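Local coordinates for amino acid adenylation domain-containing protein (Bacillus stratosphericus LAMA 585, PDB 6ULY), which probably selects an alpha-keto acid and activates it as its acyl adenylate for nonribosomal depsipeptide synthesis, at residues A[310-315]-A[346-351]; A[354-360]-A[376-382]; A[476-480]-A[523-528]. All blocks are in the same frame, centred on the assembly; numbering follows the deposited sequence.

Interactions 1 and 2 belong to the large AMP-binding part of the adenylation domain and touch each other, their centres about 16 Å apart. I346 is the joint: its CD1 packs against V355 CG2 at 3.9 Å and T381 CG2 at 4.1 Å. Both lie near the pocket holding the keto acyl adenylate; the ligand is about 8 Å from the side chain of T381 and about 10 Å from that of I310. Interaction 3 lies in the small C-terminal lobe. Its centre is about 36 Å from that of interaction 1 and 25 Å from that of interaction 2; nearest atoms are about 20 and 6 Å apart, without touching.

Interaction 1: A[310-315]-A[346-351]; sequences IHRFLH and IERGDE. With SO4 (sulfate ion), chain E; SO4 (sulfate ion), chain L.
Helix 307-317, through residues 310-315, meets the loop 346-351. The helical residues keep regular alpha geometry, with L314 N bonded to I310 O and H315 N to H311 O (both 2.9 Å). The loop, extended at I346 and E347, makes a type I beta turn from E347 to D350, closed by D350 N to E347 O (3.1 Å). The closest CA pair is L314-R348 (5.7 Å).

I310 (chi1 p) and L314 (m, t) both point toward the loop and pack on I346 (m, m): I310 CD1 lies 3.5 Å from I346 CD1, L314 CD1 3.9 Å from I346 CG2.

H311 (chi1 t), next to I310 along the helix, turns its side chain to the neighbouring part of the loop. E351 CG sits over its ring face, a CH-pi contact 3.6 Å from the centroid. R348 O lies at the ring edge, 3.1 Å from H311 NE2.

The polar part centres on R348 (chi1 t, chi2 -143°, chi3 m, chi4 116°), whose CG packs 3.7 Å from L314 CB. A water bridges R348 NE (2.7 Å) to L314 O (2.6 Å). R348 NH1 bonds O3 of the chain L sulfate (2.6 Å); O2 of the chain E sulfate takes weak bonds from R348 NH2 (2.6 Å) and R348 NH1 (2.9 Å). Both ions probably come from the crystallisation liquor.

Helix 307-317 is the crossover of a beta-alpha-beta unit joining adjacent parallel strands 297-301 and 327-333. I310 and L314 also rest on I327, while F313 meets F275 of helix 272-279 edge-to-face.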
loop_
_atom_site.group_PDB
_atom_site.type_symbol
_atom_site.label_atom_id
_atom_site.label_comp_id
_atom_site.label_asym_id
_atom_site.label_seq_id
_atom_site.Cartn_x
_atom_site.Cartn_y
_atom_site.Cartn_z
ATOM N N ILE A 310 3.672 -29.108 -12.843
ATOM C CA ILE A 310 5.013 -29.637 -13.061
ATOM C C ILE A 310 4.949 -31.101 -13.477
ATOM O O ILE A 310 5.733 -31.553 -14.319
ATOM C CB ILE A 310 5.885 -29.441 -11.806
ATOM C CG1 ILE A 310 5.258 -30.128 -10.593
ATOM C CG2 ILE A 310 6.098 -27.960 -11.535
ATOM C CD1 ILE A 310 6.004 -29.869 -9.292
ATOM N N HIS A 311 4.020 -31.868 -12.901
ATOM C CA HIS A 311 3.912 -33.278 -13.260
ATOM C C HIS A 311 3.503 -33.436 -14.718
ATOM O O HIS A 311 4.081 -34.244 -15.454
ATOM C CB HIS A 311 2.912 -33.984 -12.346
ATOM C CG HIS A 311 2.784 -35.450 -12.620
ATOM N ND1 HIS A 311 1.641 -36.014 -13.147
ATOM C CD2 HIS A 311 3.663 -36.468 -12.455
ATOM C CE1 HIS A 311 1.818 -37.316 -13.284
ATOM N NE2 HIS A 311 3.035 -37.617 -12.871
ATOM N N ARG A 312 2.500 -32.671 -15.155
ATOM C CA ARG A 312 2.102 -32.712 -16.558
ATOM C C ARG A 312 3.240 -32.246 -17.455
ATOM O O ARG A 312 3.459 -32.801 -18.537
ATOM C CB ARG A 312 0.857 -31.850 -16.773
ATOM C CG ARG A 312 0.272 -31.926 -18.175
ATOM C CD ARG A 312 -0.396 -33.268 -18.422
ATOM N NE ARG A 312 -0.528 -33.562 -19.846
ATOM C CZ ARG A 312 -0.984 -34.711 -20.333
ATOM N NH1 ARG A 312 -1.356 -35.685 -19.509
ATOM N NH2 ARG A 312 -1.067 -34.891 -21.644
ATOM N N PHE A 313 3.976 -31.225 -17.017
ATOM C CA PHE A 313 5.116 -30.735 -17.782
ATOM C C PHE A 313 6.151 -31.835 -17.984
ATOM O O PHE A 313 6.668 -32.021 -19.092
ATOM C CB PHE A 313 5.723 -29.537 -17.053
ATOM C CG PHE A 313 6.782 -28.810 -17.821
ATOM C CD1 PHE A 313 8.108 -29.205 -17.743
ATOM C CD2 PHE A 313 6.461 -27.698 -18.581
ATOM C CE1 PHE A 313 9.086 -28.520 -18.428
ATOM C CE2 PHE A 313 7.433 -27.008 -19.266
ATOM C CZ PHE A 313 8.750 -27.421 -19.192
ATOM N N LEU A 314 6.462 -32.579 -16.920
ATOM C CA LEU A 314 7.440 -33.658 -17.030
ATOM C C LEU A 314 6.903 -34.805 -17.877
ATOM O O LEU A 314 7.659 -35.450 -18.615
ATOM C CB LEU A 314 7.825 -34.157 -15.637
ATOM C CG LEU A 314 8.497 -33.138 -14.713
ATOM C CD1 LEU A 314 8.514 -33.649 -13.279
ATOM C CD2 LEU A 314 9.911 -32.822 -15.188
ATOM N N HIS A 315 5.601 -35.076 -17.780
ATOM C CA HIS A 315 4.999 -36.151 -18.560
ATOM C C HIS A 315 4.990 -35.804 -20.044
ATOM O O HIS A 315 5.377 -36.622 -20.887
ATOM C CB HIS A 315 3.582 -36.416 -18.047
ATOM C CG HIS A 315 2.903 -37.582 -18.694
ATOM N ND1 HIS A 315 1.962 -37.436 -19.691
ATOM C CD2 HIS A 315 3.014 -38.914 -18.474
ATOM C CE1 HIS A 315 1.529 -38.628 -20.064
ATOM N NE2 HIS A 315 2.153 -39.542 -19.341
ATOM N N ILE A 346 11.224 -33.316 -6.678
ATOM C CA ILE A 346 10.154 -33.506 -7.653
ATOM C C ILE A 346 10.557 -34.600 -8.632
ATOM O O ILE A 346 11.667 -34.588 -9.181
ATOM C CB ILE A 346 9.848 -32.187 -8.379
ATOM C CG1 ILE A 346 9.267 -31.156 -7.400
ATOM C CG2 ILE A 346 8.899 -32.429 -9.553
ATOM C CD1 ILE A 346 7.913 -31.536 -6.811
ATOM N N GLU A 347 9.653 -35.553 -8.856
ATOM C CA GLU A 347 9.923 -36.706 -9.707
ATOM C C GLU A 347 8.706 -37.008 -10.564
ATOM O O GLU A 347 7.588 -37.100 -10.046
ATOM C CB GLU A 347 10.283 -37.935 -8.865
ATOM C CG GLU A 347 11.590 -37.802 -8.107
ATOM C CD GLU A 347 11.765 -38.882 -7.059
ATOM O OE1 GLU A 347 10.777 -39.590 -6.763
ATOM O OE2 GLU A 347 12.888 -39.023 -6.531
ATOM N N ARG A 348 8.926 -37.171 -11.872
ATOM C CA ARG A 348 7.824 -37.497 -12.772
ATOM C C ARG A 348 7.106 -38.763 -12.321
ATOM O O ARG A 348 5.871 -38.812 -12.280
ATOM C CB ARG A 348 8.340 -37.660 -14.203
ATOM C CG ARG A 348 7.234 -37.838 -15.245
ATOM C CD ARG A 348 7.621 -38.820 -16.353
ATOM N NE ARG A 348 8.905 -38.487 -16.968
ATOM C CZ ARG A 348 9.998 -39.246 -16.921
ATOM N NH1 ARG A 348 9.996 -40.419 -16.297
ATOM N NH2 ARG A 348 11.104 -38.829 -17.519
ATOM N N GLY A 349 7.866 -39.797 -11.977
ATOM C CA GLY A 349 7.300 -41.072 -11.596
ATOM C C GLY A 349 6.710 -41.150 -10.209
ATOM O O GLY A 349 6.175 -42.199 -9.841
ATOM N N ASP A 350 6.785 -40.074 -9.419
ATOM C CA ASP A 350 6.254 -40.061 -8.051
ATOM C C ASP A 350 5.578 -38.709 -7.825
ATOM O O ASP A 350 6.227 -37.731 -7.441
ATOM C CB ASP A 350 7.356 -40.317 -7.030
ATOM C CG ASP A 350 6.808 -40.713 -5.671
ATOM O OD1 ASP A 350 7.360 -41.645 -5.048
ATOM O OD2 ASP A 350 5.807 -40.107 -5.241
ATOM N N GLU A 351 4.266 -38.661 -8.066
ATOM C CA GLU A 351 3.523 -37.419 -7.888
ATOM C C GLU A 351 3.543 -36.937 -6.445
ATOM O O GLU A 351 3.332 -35.744 -6.199
ATOM C CB GLU A 351 2.073 -37.600 -8.342
ATOM C CG GLU A 351 1.927 -38.162 -9.743
ATOM C CD GLU A 351 0.493 -38.140 -10.235
ATOM O OE1 GLU A 351 -0.364 -37.536 -9.554
ATOM O OE2 GLU A 351 0.223 -38.727 -11.305
HETATM S S SO4 E . 13.832 -40.941 -16.425
HETATM O O1 SO4 E . 14.427 -41.638 -15.324
HETATM O O2 SO4 E . 12.831 -40.044 -15.933
HETATM O O3 SO4 E . 14.839 -40.199 -17.124
HETATM O O4 SO4 E . 13.227 -41.885 -17.318
HETATM S S SO4 L . 7.419 -43.216 -14.944
HETATM O O1 SO4 L . 7.792 -44.055 -13.864
HETATM O O2 SO4 L . 6.279 -42.464 -14.585
HETATM O O3 SO4 L . 8.500 -42.353 -15.284
HETATM O O4 SO4 L . 7.089 -44.007 -16.069
HETATM O O HOH W 1 10.074 -36.214 -17.856
#

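Interaction 2: A[354-360]-A[376-382]; sequences GVLTFEE and GTVSFTE
A two-stranded antiparallel ribbon, strands 355-359 and 377-381, lies within the AMP-binding region, the side chain of T381 about 8 Å from the bound adenylate. The strand axes approach to 4.5 Å, with 157° between their N-to-C directions. L356 pairs with F380 and F358 with V378 as hydrogen-bonded pairs; V355-T381, T357-S379 and E359-T377 are non-hydrogen-bonded pairs.

The backbone ladder starts with E382 N to G354 O (3.0 Å), continues through L356 N to F380 O (2.8 Å), F380 N to L356 O (2.7 Å), F358 N to V378 O (2.9 Å) and V378 N to F358 O (3.0 Å), and ends with E360 N to G376 O (2.8 Å). A water links G354 O (2.7 Å) to E382 O (2.6 Å).

V355, T357, S379 and T381 share one face. There T357 and S379, both chi1 m, make a very short OG1-OG hydrogen bond of 2.4 Å. L356 (m, t), F358, V378 and F380 (all chi1 m) line the other, where F358 CD2 meets F380 CD2 at 4.1 Å, L356 CD1 reaches E382 CG at 3.5 Å and E360 CG lies 3.6 Å from V378 CG1.

E382 forms a salt bridge with R450, and T381 OG1 bonds V305 O. The result is a ribbon whose L356, F358 and F380 face packs on strands 438-447 and 450-456 of the five-stranded antiparallel sheet in an ANL-family adenylation domain.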
loop_
_atom_site.group_PDB
_atom_site.type_symbol
_atom_site.label_atom_id
_atom_site.label_comp_id
_atom_site.label_asym_id
_atom_site.label_seq_id
_atom_site.Cartn_x
_atom_site.Cartn_y
_atom_site.Cartn_z
ATOM N N GLY A 354 8.174 -34.834 -2.893
ATOM C CA GLY A 354 8.320 -33.395 -2.832
ATOM C C GLY A 354 7.023 -32.623 -2.872
ATOM O O GLY A 354 7.049 -31.409 -3.094
ATOM N N VAL A 355 5.889 -33.292 -2.675
ATOM C CA VAL A 355 4.576 -32.657 -2.635
ATOM C C VAL A 355 3.867 -33.142 -1.378
ATOM O O VAL A 355 3.817 -34.349 -1.117
ATOM C CB VAL A 355 3.743 -32.981 -3.891
ATOM C CG1 VAL A 355 2.370 -32.324 -3.808
ATOM C CG2 VAL A 355 4.479 -32.537 -5.147
ATOM N N LEU A 356 3.327 -32.207 -0.601
ATOM C CA LEU A 356 2.679 -32.509 0.669
ATOM C C LEU A 356 1.187 -32.239 0.558
ATOM O O LEU A 356 0.778 -31.186 0.057
ATOM C CB LEU A 356 3.274 -31.672 1.802
ATOM C CG LEU A 356 4.757 -31.902 2.093
ATOM C CD1 LEU A 356 5.291 -30.831 3.029
ATOM C CD2 LEU A 356 4.974 -33.286 2.683
ATOM N N THR A 357 0.382 -33.181 1.037
ATOM C CA THR A 357 -1.067 -33.055 1.030
ATOM C C THR A 357 -1.588 -33.178 2.453
ATOM O O THR A 357 -1.153 -34.052 3.209
ATOM C CB THR A 357 -1.714 -34.118 0.131
ATOM O OG1 THR A 357 -1.461 -33.800 -1.242
ATOM C CG2 THR A 357 -3.216 -34.184 0.361
ATOM N N PHE A 358 -2.516 -32.293 2.811
ATOM C CA PHE A 358 -3.044 -32.231 4.165
ATOM C C PHE A 358 -4.554 -32.055 4.120
ATOM O O PHE A 358 -5.129 -31.667 3.099
ATOM C CB PHE A 358 -2.436 -31.073 4.967
ATOM C CG PHE A 358 -0.937 -31.089 5.028
ATOM C CD1 PHE A 358 -0.275 -31.924 5.911
ATOM C CD2 PHE A 358 -0.190 -30.254 4.212
ATOM C CE1 PHE A 358 1.106 -31.932 5.978
ATOM C CE2 PHE A 358 1.190 -30.257 4.275
ATOM C CZ PHE A 358 1.838 -31.098 5.158
ATOM N N GLU A 359 -5.189 -32.332 5.254
ATOM C CA GLU A 359 -6.614 -32.076 5.392
ATOM C C GLU A 359 -6.866 -30.573 5.421
ATOM O O GLU A 359 -6.115 -29.815 6.041
ATOM C CB GLU A 359 -7.145 -32.725 6.671
ATOM C CG GLU A 359 -8.582 -33.215 6.575
ATOM C CD GLU A 359 -8.709 -34.509 5.789
ATOM O OE1 GLU A 359 -7.687 -35.206 5.618
ATOM O OE2 GLU A 359 -9.831 -34.830 5.344
ATOM N N GLU A 360 -7.921 -30.138 4.726
ATOM C CA GLU A 360 -8.290 -28.726 4.762
ATOM C C GLU A 360 -8.673 -28.283 6.168
ATOM O O GLU A 360 -8.511 -27.109 6.517
ATOM C CB GLU A 360 -9.445 -28.454 3.795
ATOM C CG GLU A 360 -9.013 -28.255 2.350
ATOM C CD GLU A 360 -10.171 -27.919 1.425
ATOM O OE1 GLU A 360 -9.947 -27.200 0.428
ATOM O OE2 GLU A 360 -11.304 -28.371 1.695
ATOM N N GLY A 376 -11.649 -31.400 0.159
ATOM C CA GLY A 376 -11.230 -31.499 1.540
ATOM C C GLY A 376 -9.743 -31.663 1.764
ATOM O O GLY A 376 -9.317 -31.742 2.924
ATOM N N THR A 377 -8.938 -31.724 0.704
ATOM C CA THR A 377 -7.493 -31.832 0.828
ATOM C C THR A 377 -6.827 -30.757 -0.020
ATOM O O THR A 377 -7.358 -30.337 -1.051
ATOM C CB THR A 377 -6.976 -33.212 0.392
ATOM O OG1 THR A 377 -7.265 -33.416 -0.997
ATOM C CG2 THR A 377 -7.623 -34.315 1.214
ATOM N N VAL A 378 -5.655 -30.316 0.431
ATOM C CA VAL A 378 -4.834 -29.352 -0.286
ATOM C C VAL A 378 -3.453 -29.956 -0.482
ATOM O O VAL A 378 -2.928 -30.628 0.412
ATOM C CB VAL A 378 -4.730 -28.007 0.463
ATOM C CG1 VAL A 378 -6.091 -27.339 0.540
ATOM C CG2 VAL A 378 -4.155 -28.216 1.861
ATOM N N SER A 379 -2.870 -29.714 -1.653
ATOM C CA SER A 379 -1.544 -30.207 -1.995
ATOM C C SER A 379 -0.615 -29.023 -2.217
ATOM O O SER A 379 -0.924 -28.124 -3.007
ATOM C CB SER A 379 -1.588 -31.087 -3.248
ATOM O OG SER A 379 -2.242 -32.316 -2.983
ATOM N N PHE A 380 0.518 -29.031 -1.523
ATOM C CA PHE A 380 1.525 -27.991 -1.650
ATOM C C PHE A 380 2.821 -28.588 -2.179
ATOM O O PHE A 380 3.159 -29.739 -1.893
ATOM C CB PHE A 380 1.793 -27.306 -0.305
ATOM C CG PHE A 380 0.581 -26.667 0.305
ATOM C CD1 PHE A 380 0.062 -25.495 -0.219
ATOM C CD2 PHE A 380 -0.030 -27.227 1.414
ATOM C CE1 PHE A 380 -1.054 -24.898 0.348
ATOM C CE2 PHE A 380 -1.140 -26.633 1.984
ATOM C CZ PHE A 380 -1.653 -25.468 1.446
ATOM N N THR A 381 3.546 -27.786 -2.950
ATOM C CA THR A 381 4.849 -28.176 -3.465
ATOM C C THR A 381 5.926 -27.727 -2.487
ATOM O O THR A 381 6.061 -26.529 -2.213
ATOM C CB THR A 381 5.094 -27.565 -4.843
ATOM O OG1 THR A 381 4.051 -27.967 -5.739
ATOM C CG2 THR A 381 6.451 -28.010 -5.385
ATOM N N GLU A 382 6.687 -28.685 -1.959
ATOM C CA GLU A 382 7.816 -28.345 -1.107
ATOM C C GLU A 382 8.831 -27.524 -1.891
ATOM O O GLU A 382 9.096 -27.790 -3.067
ATOM C CB GLU A 382 8.476 -29.611 -0.560
ATOM C CG GLU A 382 7.621 -30.389 0.426
ATOM C CD GLU A 382 8.365 -31.559 1.052
ATOM O OE1 GLU A 382 8.391 -32.651 0.444
ATOM O OE2 GLU A 382 8.934 -31.381 2.149
HETATM O O HOH W 2 9.224 -30.212 -4.126
#

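Interaction 3: A[476-480]-A[523-528]; sequences IAEEV and HIKSHI
V480 lies at the middle of this junction between residues 476-480, on helix 470-477, and helix 514-532. With chi1 t it points toward the second helix, its CG1 3.3 Å from H523 CB, and its CG2 4.2 Å from I524 CG1 and 4.0 Å from H527 CB. I528 (m, t) extends the apolar patch along the helix: its CG1 meets I476 CG2 at 3.8 Å, and its CD1 meets A477 CB at 4.1 Å. The register follows, with CA atoms 5.4 Å apart at A477-I524, 6.2 Å at V480-H523 and 6.3 Å at I476-I528.

A type I beta turn runs from A477 to V480, with V480 N bonded to A477 O at 3.3 Å; this turn carries V480 across to the opposing helix. Residues 523-528 stay alpha-helical, H527 N bonding H523 O (2.7 Å) and I528 N bonding I524 O (3.0 Å).

I524 and I528 also touch L505 and I539, and A477 reaches L505: this is helix-on-sheet packing of the C-terminal alpha/beta lobe, against strands 502-509 and 539-543.

At the outer edge H527, chi1 t, passes beside I476, its CD2 3.1 Å from I476 O, and donates from NE2 to E479 OE1 at 2.7 Å. The bond requires NE2 to be protonated, and this His-carboxylate pair adds one directional polar link to a junction otherwise made by hydrophobic packing.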
loop_
_atom_site.group_PDB
_atom_site.type_symbol
_atom_site.label_atom_id
_atom_site.label_comp_id
_atom_site.label_asym_id
_atom_site.label_seq_id
_atom_site.Cartn_x
_atom_site.Cartn_y
_atom_site.Cartn_z
ATOM N N ILE A 476 -18.589 -24.457 2.533
ATOM C CA ILE A 476 -19.976 -24.029 2.883
ATOM C C ILE A 476 -20.727 -23.680 1.598
ATOM O O ILE A 476 -21.901 -24.078 1.470
ATOM C CB ILE A 476 -19.984 -22.869 3.890
ATOM C CG1 ILE A 476 -19.646 -23.385 5.291
ATOM C CG2 ILE A 476 -21.325 -22.134 3.872
ATOM C CD1 ILE A 476 -18.861 -22.413 6.127
ATOM N N ALA A 477 -20.080 -22.979 0.670
ATOM C CA ALA A 477 -20.687 -22.649 -0.640
ATOM C C ALA A 477 -21.111 -23.937 -1.366
ATOM O O ALA A 477 -22.161 -23.914 -2.032
ATOM C CB ALA A 477 -19.741 -21.820 -1.471
ATOM N N GLU A 478 -20.350 -25.028 -1.213
ATOM C CA GLU A 478 -20.555 -26.307 -1.953
ATOM C C GLU A 478 -21.683 -27.134 -1.333
ATOM O O GLU A 478 -22.099 -28.108 -1.971
ATOM C CB GLU A 478 -19.256 -27.116 -1.989
ATOM C CG GLU A 478 -18.226 -26.573 -2.971
ATOM C CD GLU A 478 -16.867 -27.263 -2.947
ATOM O OE1 GLU A 478 -16.290 -27.410 -1.837
ATOM O OE2 GLU A 478 -16.387 -27.655 -4.041
ATOM N N GLU A 479 -22.172 -26.773 -0.151
ATOM C CA GLU A 479 -23.349 -27.448 0.451
ATOM C C GLU A 479 -24.636 -26.983 -0.245
ATOM O O GLU A 479 -25.655 -27.691 -0.118
ATOM C CB GLU A 479 -23.415 -27.185 1.955
ATOM C CG GLU A 479 -22.266 -27.800 2.739
ATOM C CD GLU A 479 -22.098 -27.282 4.163
ATOM O OE1 GLU A 479 -22.774 -26.315 4.566
ATOM O OE2 GLU A 479 -21.287 -27.866 4.885
ATOM N N VAL A 480 -24.607 -25.841 -0.940
ATOM C CA VAL A 480 -25.782 -25.332 -1.710
ATOM C C VAL A 480 -26.021 -26.282 -2.877
ATOM O O VAL A 480 -25.093 -26.525 -3.651
ATOM C CB VAL A 480 -25.574 -23.893 -2.209
ATOM C CG1 VAL A 480 -26.751 -23.428 -3.054
ATOM C CG2 VAL A 480 -25.321 -22.934 -1.060
ATOM N N HIS A 523 -28.818 -18.723 -2.547
ATOM C CA HIS A 523 -28.504 -19.721 -1.490
ATOM C C HIS A 523 -27.047 -19.583 -1.036
ATOM O O HIS A 523 -26.796 -19.734 0.163
ATOM C CB HIS A 523 -28.823 -21.143 -1.960
ATOM C CG HIS A 523 -30.283 -21.409 -2.124
ATOM N ND1 HIS A 523 -31.257 -20.747 -1.397
ATOM C CD2 HIS A 523 -30.942 -22.269 -2.929
ATOM C CE1 HIS A 523 -32.450 -21.183 -1.751
ATOM N NE2 HIS A 523 -32.283 -22.114 -2.688
ATOM N N ILE A 524 -26.122 -19.324 -1.956
ATOM C CA ILE A 524 -24.685 -19.124 -1.613
ATOM C C ILE A 524 -24.586 -17.948 -0.636
ATOM O O ILE A 524 -23.974 -18.082 0.440
ATOM C CB ILE A 524 -23.847 -18.894 -2.889
ATOM C CG1 ILE A 524 -23.671 -20.186 -3.697
ATOM C CG2 ILE A 524 -22.497 -18.261 -2.557
ATOM C CD1 ILE A 524 -23.070 -19.973 -5.095
ATOM N N LYS A 525 -25.180 -16.823 -1.009
ATOM C CA LYS A 525 -25.115 -15.590 -0.199
ATOM C C LYS A 525 -25.688 -15.894 1.187
ATOM O O LYS A 525 -25.028 -15.567 2.195
ATOM C CB LYS A 525 -25.844 -14.469 -0.947
ATOM C CG LYS A 525 -25.553 -13.069 -0.432
ATOM C CD LYS A 525 -25.929 -11.943 -1.389
ATOM C CE LYS A 525 -27.071 -11.073 -0.896
ATOM N NZ LYS A 525 -27.450 -10.049 -1.900
ATOM N N SER A 526 -26.861 -16.523 1.248
ATOM C CA SER A 526 -27.623 -16.678 2.516
ATOM C C SER A 526 -27.035 -17.820 3.356
ATOM O O SER A 526 -27.000 -17.679 4.587
ATOM C CB SER A 526 -29.102 -16.854 2.266
ATOM O OG SER A 526 -29.384 -18.142 1.737
ATOM N N HIS A 527 -26.591 -18.910 2.729
ATOM C CA HIS A 527 -26.000 -20.063 3.453
ATOM C C HIS A 527 -24.640 -19.680 4.042
ATOM O O HIS A 527 -24.323 -20.137 5.149
ATOM C CB HIS A 527 -25.903 -21.277 2.535
ATOM C CG HIS A 527 -25.525 -22.528 3.249
ATOM N ND1 HIS A 527 -26.199 -22.972 4.367
ATOM C CD2 HIS A 527 -24.558 -23.437 3.002
ATOM C CE1 HIS A 527 -25.656 -24.101 4.784
ATOM N NE2 HIS A 527 -24.646 -24.406 3.962
ATOM N N ILE A 528 -23.852 -18.872 3.344
ATOM C CA ILE A 528 -22.550 -18.399 3.893
ATOM C C ILE A 528 -22.824 -17.388 5.014
ATOM O O ILE A 528 -22.112 -17.430 6.036
ATOM C CB ILE A 528 -21.649 -17.825 2.780
ATOM C CG1 ILE A 528 -21.137 -18.933 1.858
ATOM C CG2 ILE A 528 -20.495 -17.013 3.360
ATOM C CD1 ILE A 528 -20.377 -18.409 0.672
#